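Local atomic coordinates of chitosanase (Bacillus subtilis subsp. subtilis str. 168, PDB entry 7C6D), a protein that hydrolyses internal beta-1,4 linkages between glucosamine units of partly acetylated chitosan, as a secreted glycoside hydrolase of family 46. Residues Lys8-Gln13 / Tyr223-Pro228; Val208-Val213 / Asn234-Phe239. The protein carries 1 engineered substitution. All coordinates share one frame; numbering follows the deposited sequence.

Contact 1 of 2, residues Lys8-Gln13 / Tyr223-Pro228; sequences KRRAEQ and YNLNGP
Arg10, in the helical segment 8-13, lies beside Leu225 in the irregular segment 223-228, their CA atoms 7.4 Å apart, the closest pair of CA atoms between the two segments. Leu225 has positive phi and psi (56°, 46°), a left-handed helical conformation that turns the chain. Its carbonyl O accepts a hydrogen bond from Arg10 NH1 at 2.9 Å. The donor sits in the carbonyl plane, on a lone pair, but the oxygen is tilted out of the guanidinium plane, and the bond is bent at the hydrogen. With CG anti to its own carbonyl carbon and the chain extended as far as NE, Arg10 carries its charged group over the loop backbone. There the peptide joining Asn226 and Gly227 lies against one guanidinium face: Gly227 N is above the centre, 3.3 Å from Arg10 CZ, and Asn226 C lies nearer the rim. The missing side chain of Gly227 lets the flat group come this close. Arg10 NE forms a salt bridge with the C-terminal carboxylate of Lys242, the strongest polar partner of this side chain, so helix, loop and chain end share one arginine. Nearer the helix backbone, Leu225 CD2 packs on the arginine stem, 3.9 Å from Arg10 CB, and reaches Ala11 CB at 4.4 Å. Ala138 and Ile217 also touch Leu225. Within the loop, Asn224 ND2 donates to Asn226 OD1. Away from the glucosamine-binding cleft, this helix-to-loop packing joins helix 5-20 to the connection between helix 209-219 and strand 229-233 in this mainly helical, lysozyme-clan fold.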
loop_
_atom_site.group_PDB
_atom_site.type_symbol
_atom_site.label_atom_id
_atom_site.label_comp_id
_atom_site.label_asym_id
_atom_site.label_seq_id
_atom_site.Cartn_x
_atom_site.Cartn_y
_atom_site.Cartn_z
ATOM N N LYS A 8 4.329 11.883 7.061
ATOM C CA LYS A 8 4.272 11.096 5.836
ATOM C C LYS A 8 5.413 10.092 5.783
ATOM O O LYS A 8 5.207 8.933 5.401
ATOM C CB LYS A 8 4.294 12.017 4.616
ATOM C CG LYS A 8 3.934 11.316 3.317
ATOM C CD LYS A 8 4.038 12.269 2.139
ATOM C CE LYS A 8 3.680 11.587 0.831
ATOM N NZ LYS A 8 3.925 12.476 -0.333
ATOM N N ARG A 9 6.620 10.517 6.167
ATOM C CA ARG A 9 7.740 9.585 6.219
ATOM C C ARG A 9 7.464 8.447 7.190
ATOM O O ARG A 9 7.720 7.281 6.874
ATOM C CB ARG A 9 9.037 10.301 6.596
ATOM C CG ARG A 9 10.192 9.323 6.831
ATOM C CD ARG A 9 11.451 10.009 7.338
ATOM N NE ARG A 9 11.179 10.841 8.507
ATOM C CZ ARG A 9 10.928 10.374 9.730
ATOM N NH1 ARG A 9 10.683 11.225 10.717
ATOM N NH2 ARG A 9 10.912 9.063 9.971
ATOM N N ARG A 10 6.929 8.760 8.375
ATOM C CA ARG A 10 6.640 7.705 9.340
ATOM C C ARG A 10 5.607 6.731 8.794
ATOM O O ARG A 10 5.747 5.514 8.954
ATOM C CB ARG A 10 6.169 8.316 10.662
ATOM C CG ARG A 10 7.249 9.143 11.331
ATOM C CD ARG A 10 6.810 9.770 12.642
ATOM N NE ARG A 10 7.937 10.526 13.170
ATOM C CZ ARG A 10 7.911 11.810 13.510
ATOM N NH1 ARG A 10 6.786 12.520 13.438
ATOM N NH2 ARG A 10 9.029 12.382 13.920
ATOM N N ALA A 11 4.554 7.253 8.154
ATOM C CA ALA A 11 3.556 6.388 7.536
ATOM C C ALA A 11 4.199 5.456 6.521
ATOM O O ALA A 11 3.883 4.258 6.476
ATOM C CB ALA A 11 2.472 7.237 6.873
ATOM N N GLU A 12 5.098 5.994 5.691
ATOM C CA GLU A 12 5.754 5.197 4.660
ATOM C C GLU A 12 6.706 4.173 5.257
ATOM O O GLU A 12 6.830 3.060 4.730
ATOM C CB GLU A 12 6.444 6.117 3.660
ATOM C CG GLU A 12 5.412 6.930 2.906
ATOM C CD GLU A 12 5.992 8.030 2.042
ATOM O OE1 GLU A 12 7.131 8.478 2.310
ATOM O OE2 GLU A 12 5.289 8.463 1.099
ATOM N N GLN A 13 7.364 4.502 6.365
ATOM C CA GLN A 13 8.254 3.524 6.978
ATOM C C GLN A 13 7.476 2.397 7.642
ATOM O O GLN A 13 7.936 1.250 7.644
ATOM C CB GLN A 13 9.230 4.214 7.925
ATOM C CG GLN A 13 10.255 5.028 7.154
ATOM C CD GLN A 13 11.276 5.691 8.040
ATOM O OE1 GLN A 13 11.356 5.410 9.238
ATOM N NE2 GLN A 13 12.068 6.576 7.455
ATOM N N TYR A 223 -1.844 9.751 18.173
ATOM C CA TYR A 223 -2.649 10.028 16.985
ATOM C C TYR A 223 -2.039 11.086 16.080
ATOM O O TYR A 223 -2.444 11.183 14.912
ATOM C CB TYR A 223 -4.074 10.407 17.373
ATOM C CG TYR A 223 -4.881 9.218 17.813
ATOM C CD1 TYR A 223 -4.848 8.795 19.135
ATOM C CD2 TYR A 223 -5.659 8.497 16.905
ATOM C CE1 TYR A 223 -5.573 7.693 19.555
ATOM C CE2 TYR A 223 -6.395 7.391 17.318
ATOM C CZ TYR A 223 -6.350 7.000 18.649
ATOM O OH TYR A 223 -7.081 5.909 19.079
ATOM N N ASN A 224 -1.086 11.877 16.575
ATOM C CA ASN A 224 -0.367 12.807 15.712
ATOM C C ASN A 224 0.822 12.160 15.023
ATOM O O ASN A 224 1.523 12.837 14.257
ATOM C CB ASN A 224 0.091 14.048 16.485
ATOM C CG ASN A 224 0.363 15.227 15.573
ATOM O OD1 ASN A 224 -0.459 15.566 14.719
ATOM N ND2 ASN A 224 1.524 15.853 15.740
ATOM N N LEU A 225 1.055 10.869 15.269
ATOM C CA LEU A 225 2.160 10.148 14.640
ATOM C C LEU A 225 3.490 10.848 14.915
ATOM O O LEU A 225 4.310 11.056 14.019
ATOM C CB LEU A 225 1.928 9.933 13.141
ATOM C CG LEU A 225 2.513 8.659 12.541
ATOM C CD1 LEU A 225 1.914 7.415 13.193
ATOM C CD2 LEU A 225 2.267 8.646 11.042
ATOM N N ASN A 226 3.685 11.219 16.178
ATOM C CA ASN A 226 4.940 11.796 16.636
ATOM C C ASN A 226 6.012 10.713 16.734
ATOM O O ASN A 226 5.713 9.522 16.864
ATOM C CB ASN A 226 4.744 12.418 18.019
ATOM C CG ASN A 226 3.825 13.623 17.986
ATOM O OD1 ASN A 226 3.808 14.378 17.021
ATOM N ND2 ASN A 226 3.052 13.800 19.035
ATOM N N GLY A 227 7.278 11.139 16.670
ATOM C CA GLY A 227 8.393 10.226 16.768
ATOM C C GLY A 227 9.238 10.466 18.005
ATOM O O GLY A 227 9.149 11.516 18.646
ATOM N N PRO A 228 10.111 9.506 18.352
ATOM C CA PRO A 228 10.280 8.224 17.663
ATOM C C PRO A 228 9.112 7.286 17.956
ATOM O O PRO A 228 8.472 7.390 19.006
ATOM C CB PRO A 228 11.566 7.672 18.289
ATOM C CG PRO A 228 11.568 8.236 19.674
ATOM C CD PRO A 228 11.041 9.643 19.493
#

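Contact 2 of 2, residues Val208-Val213 / Asn234-Phe239; sequences VARVDV and NEYGNF. With GCS (2-amino-2-deoxy-beta-D-glucopyranose), chain B.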
loop_
_atom_site.group_PDB
_atom_site.type_symbol
_atom_site.label_atom_id
_atom_site.label_comp_id
_atom_site.label_asym_id
_atom_site.label_seq_id
_atom_site.Cartn_x
_atom_site.Cartn_y
_atom_site.Cartn_z
ATOM N N VAL A 208 -1.923 -9.756 8.621
ATOM C CA VAL A 208 -2.797 -9.118 9.608
ATOM C C VAL A 208 -2.021 -8.434 10.722
ATOM O O VAL A 208 -2.561 -7.546 11.390
ATOM C CB VAL A 208 -3.856 -10.093 10.183
ATOM C CG1 VAL A 208 -4.815 -10.549 9.094
ATOM C CG2 VAL A 208 -3.196 -11.278 10.890
ATOM N N ALA A 209 -0.762 -8.826 10.948
ATOM C CA ALA A 209 0.022 -8.183 11.998
ATOM C C ALA A 209 0.124 -6.678 11.796
ATOM O O ALA A 209 0.287 -5.939 12.768
ATOM C CB ALA A 209 1.415 -8.796 12.083
ATOM N N ARG A 210 0.026 -6.196 10.553
ATOM C CA ARG A 210 0.112 -4.755 10.345
ATOM C C ARG A 210 -1.035 -4.029 11.027
ATOM O O ARG A 210 -0.860 -2.899 11.491
ATOM C CB ARG A 210 0.176 -4.418 8.849
ATOM C CG ARG A 210 -1.115 -4.584 8.059
ATOM C CD ARG A 210 -0.806 -4.876 6.585
ATOM N NE ARG A 210 -0.273 -3.724 5.861
ATOM C CZ ARG A 210 0.405 -3.826 4.724
ATOM N NH1 ARG A 210 0.664 -5.027 4.204
ATOM N NH2 ARG A 210 0.826 -2.733 4.111
ATOM N N VAL A 211 -2.211 -4.658 11.096
ATOM C CA VAL A 211 -3.333 -4.049 11.806
ATOM C C VAL A 211 -2.987 -3.861 13.272
ATOM O O VAL A 211 -3.285 -2.817 13.863
ATOM C CB VAL A 211 -4.621 -4.872 11.613
ATOM C CG1 VAL A 211 -5.750 -4.318 12.474
ATOM C CG2 VAL A 211 -5.015 -4.881 10.144
ATOM N N ASP A 212 -2.331 -4.856 13.881
ATOM C CA ASP A 212 -1.998 -4.726 15.293
ATOM C C ASP A 212 -0.902 -3.692 15.524
ATOM O O ASP A 212 -0.921 -2.986 16.539
ATOM C CB ASP A 212 -1.608 -6.067 15.903
ATOM C CG ASP A 212 -1.599 -6.010 17.412
ATOM O OD1 ASP A 212 -2.671 -5.742 17.997
ATOM O OD2 ASP A 212 -0.521 -6.196 18.010
ATOM N N VAL A 213 0.062 -3.586 14.606
ATOM C CA VAL A 213 1.079 -2.543 14.734
ATOM C C VAL A 213 0.422 -1.169 14.728
ATOM O O VAL A 213 0.733 -0.305 15.558
ATOM C CB VAL A 213 2.138 -2.675 13.623
ATOM C CG1 VAL A 213 3.056 -1.443 13.618
ATOM C CG2 VAL A 213 2.948 -3.940 13.810
ATOM N N ASN A 234 5.499 -9.381 16.977
ATOM C CA ASN A 234 5.933 -10.772 16.946
ATOM C C ASN A 234 6.158 -11.239 15.518
ATOM O O ASN A 234 7.000 -12.108 15.270
ATOM C CB ASN A 234 4.902 -11.670 17.627
ATOM C CG ASN A 234 4.920 -11.534 19.124
ATOM O OD1 ASN A 234 5.910 -11.084 19.703
ATOM N ND2 ASN A 234 3.828 -11.931 19.769
ATOM N N GLU A 235 5.425 -10.663 14.567
ATOM C CA GLU A 235 5.530 -11.081 13.178
ATOM C C GLU A 235 6.720 -10.432 12.482
ATOM O O GLU A 235 7.551 -11.126 11.888
ATOM C CB GLU A 235 4.232 -10.740 12.447
ATOM C CG GLU A 235 4.185 -11.183 10.993
ATOM C CD GLU A 235 4.089 -12.691 10.845
ATOM O OE1 GLU A 235 3.829 -13.380 11.852
ATOM O OE2 GLU A 235 4.268 -13.190 9.716
ATOM N N TYR A 236 6.812 -9.102 12.536
ATOM C CA TYR A 236 7.811 -8.377 11.760
ATOM C C TYR A 236 9.116 -8.165 12.507
ATOM O O TYR A 236 10.158 -7.994 11.865
ATOM C CB TYR A 236 7.278 -7.001 11.343
ATOM C CG TYR A 236 5.977 -7.030 10.574
ATOM C CD1 TYR A 236 5.915 -7.561 9.289
ATOM C CD2 TYR A 236 4.815 -6.500 11.121
ATOM C CE1 TYR A 236 4.731 -7.585 8.578
ATOM C CE2 TYR A 236 3.621 -6.516 10.420
ATOM C CZ TYR A 236 3.585 -7.058 9.145
ATOM O OH TYR A 236 2.395 -7.076 8.450
ATOM N N GLY A 237 9.085 -8.134 13.832
ATOM C CA GLY A 237 10.248 -7.791 14.627
ATOM C C GLY A 237 10.129 -6.422 15.276
ATOM O O GLY A 237 9.049 -5.833 15.375
ATOM N N ASN A 238 11.274 -5.921 15.736
ATOM C CA ASN A 238 11.374 -4.642 16.429
ATOM C C ASN A 238 12.019 -3.605 15.515
ATOM O O ASN A 238 13.050 -3.876 14.890
ATOM C CB ASN A 238 12.239 -4.785 17.688
ATOM C CG ASN A 238 11.514 -5.467 18.834
ATOM O OD1 ASN A 238 11.596 -6.682 18.998
ATOM N ND2 ASN A 238 10.836 -4.676 19.661
ATOM N N PHE A 239 11.431 -2.412 15.460
ATOM C CA PHE A 239 11.960 -1.322 14.651
ATOM C C PHE A 239 11.778 -0.008 15.385
ATOM O O PHE A 239 10.863 0.150 16.197
ATOM C CB PHE A 239 11.220 -1.193 13.303
ATOM C CG PHE A 239 11.225 -2.458 12.489
ATOM C CD1 PHE A 239 10.287 -3.456 12.715
ATOM C CD2 PHE A 239 12.178 -2.655 11.503
ATOM C CE1 PHE A 239 10.309 -4.632 11.976
ATOM C CE2 PHE A 239 12.203 -3.829 10.760
ATOM C CZ PHE A 239 11.269 -4.814 10.996
HETATM C C1 GCS B . 6.250 -11.391 6.792
HETATM C C2 GCS B . 4.759 -11.117 6.693
HETATM C C3 GCS B . 4.382 -10.823 5.247
HETATM C C4 GCS B . 5.277 -9.774 4.570
HETATM C C5 GCS B . 6.753 -9.975 4.924
HETATM C C6 GCS B . 7.572 -8.731 4.611
HETATM N N2 GCS B . 3.998 -12.268 7.151
HETATM O O1 GCS B . 6.611 -11.604 8.154
HETATM O O3 GCS B . 3.015 -10.398 5.249
HETATM O O4 GCS B . 5.206 -9.930 3.202
HETATM O O5 GCS B . 6.923 -10.224 6.319
HETATM O O6 GCS B . 8.955 -8.995 4.872
#
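Glu235 and Tyr236, in the turn of the two-stranded beta hairpin 229-241, close on Ala209 near the start of helix 209-219, beside the chitosan-binding cleft. Ala209 CB is 3.4 Å from Glu235 CB and 3.6 Å from Tyr236 CE2, fitting into the angle between the two side chains. Arg210 N and Val213 CG2 meet the tyrosine ring at its edge, the first in the ring plane beside the hydroxyl end, the second 4.2 Å from Tyr236 CD2. Over one ring face, Glu235 folds back with its CG above the centre; the chain leaves with CG anti to the backbone N and bends at chi2 (70°). This fold brings the carboxylate to a glucosamine unit, whose amine N2 donates to Glu235 OE2 at 2.7 Å, an ionic attraction if the amine is protonated. Glu235 OE2 takes a second, longer hydrogen bond from the sugar hydroxyl O1, at 3.2 Å. The same sugar is also hydrogen-bonded to Glu206 O. The Arg210 side chain lies about 6 Å from that of Ala19, the engineered replacement at the predicted proton-donor position; its NH2 forms a salt bridge to Asp142, and it touches another glucosamine unit. Farther out, Phe18 of helix 5-20 meets the Tyr236 ring at about 45° and also touches Arg210 and Val213. Within the hairpin turn, Ser233 OG accepts a hydrogen bond from Tyr236 N.

In the fold
From the N terminus, helix 5-20 supplies the first half of contact 1; the chain then passes through most of the fold before helix 209-219 supplies the first half of contact 2. The loop 223-228 returns to helix 5-20 and closes contact 1, a loop of 209 intervening residues. Hairpin 229-241 follows, and its turn closes contact 2 after only 20 residues. The two closures therefore cross, with their centres about 15 Å apart and no direct touch. Contact 1 ties the loop before the hairpin to helix 5-20, and contact 2 ties the hairpin turn to helix 209-219; the first helix also lies against contact 2, which alone borders the glycan pocket.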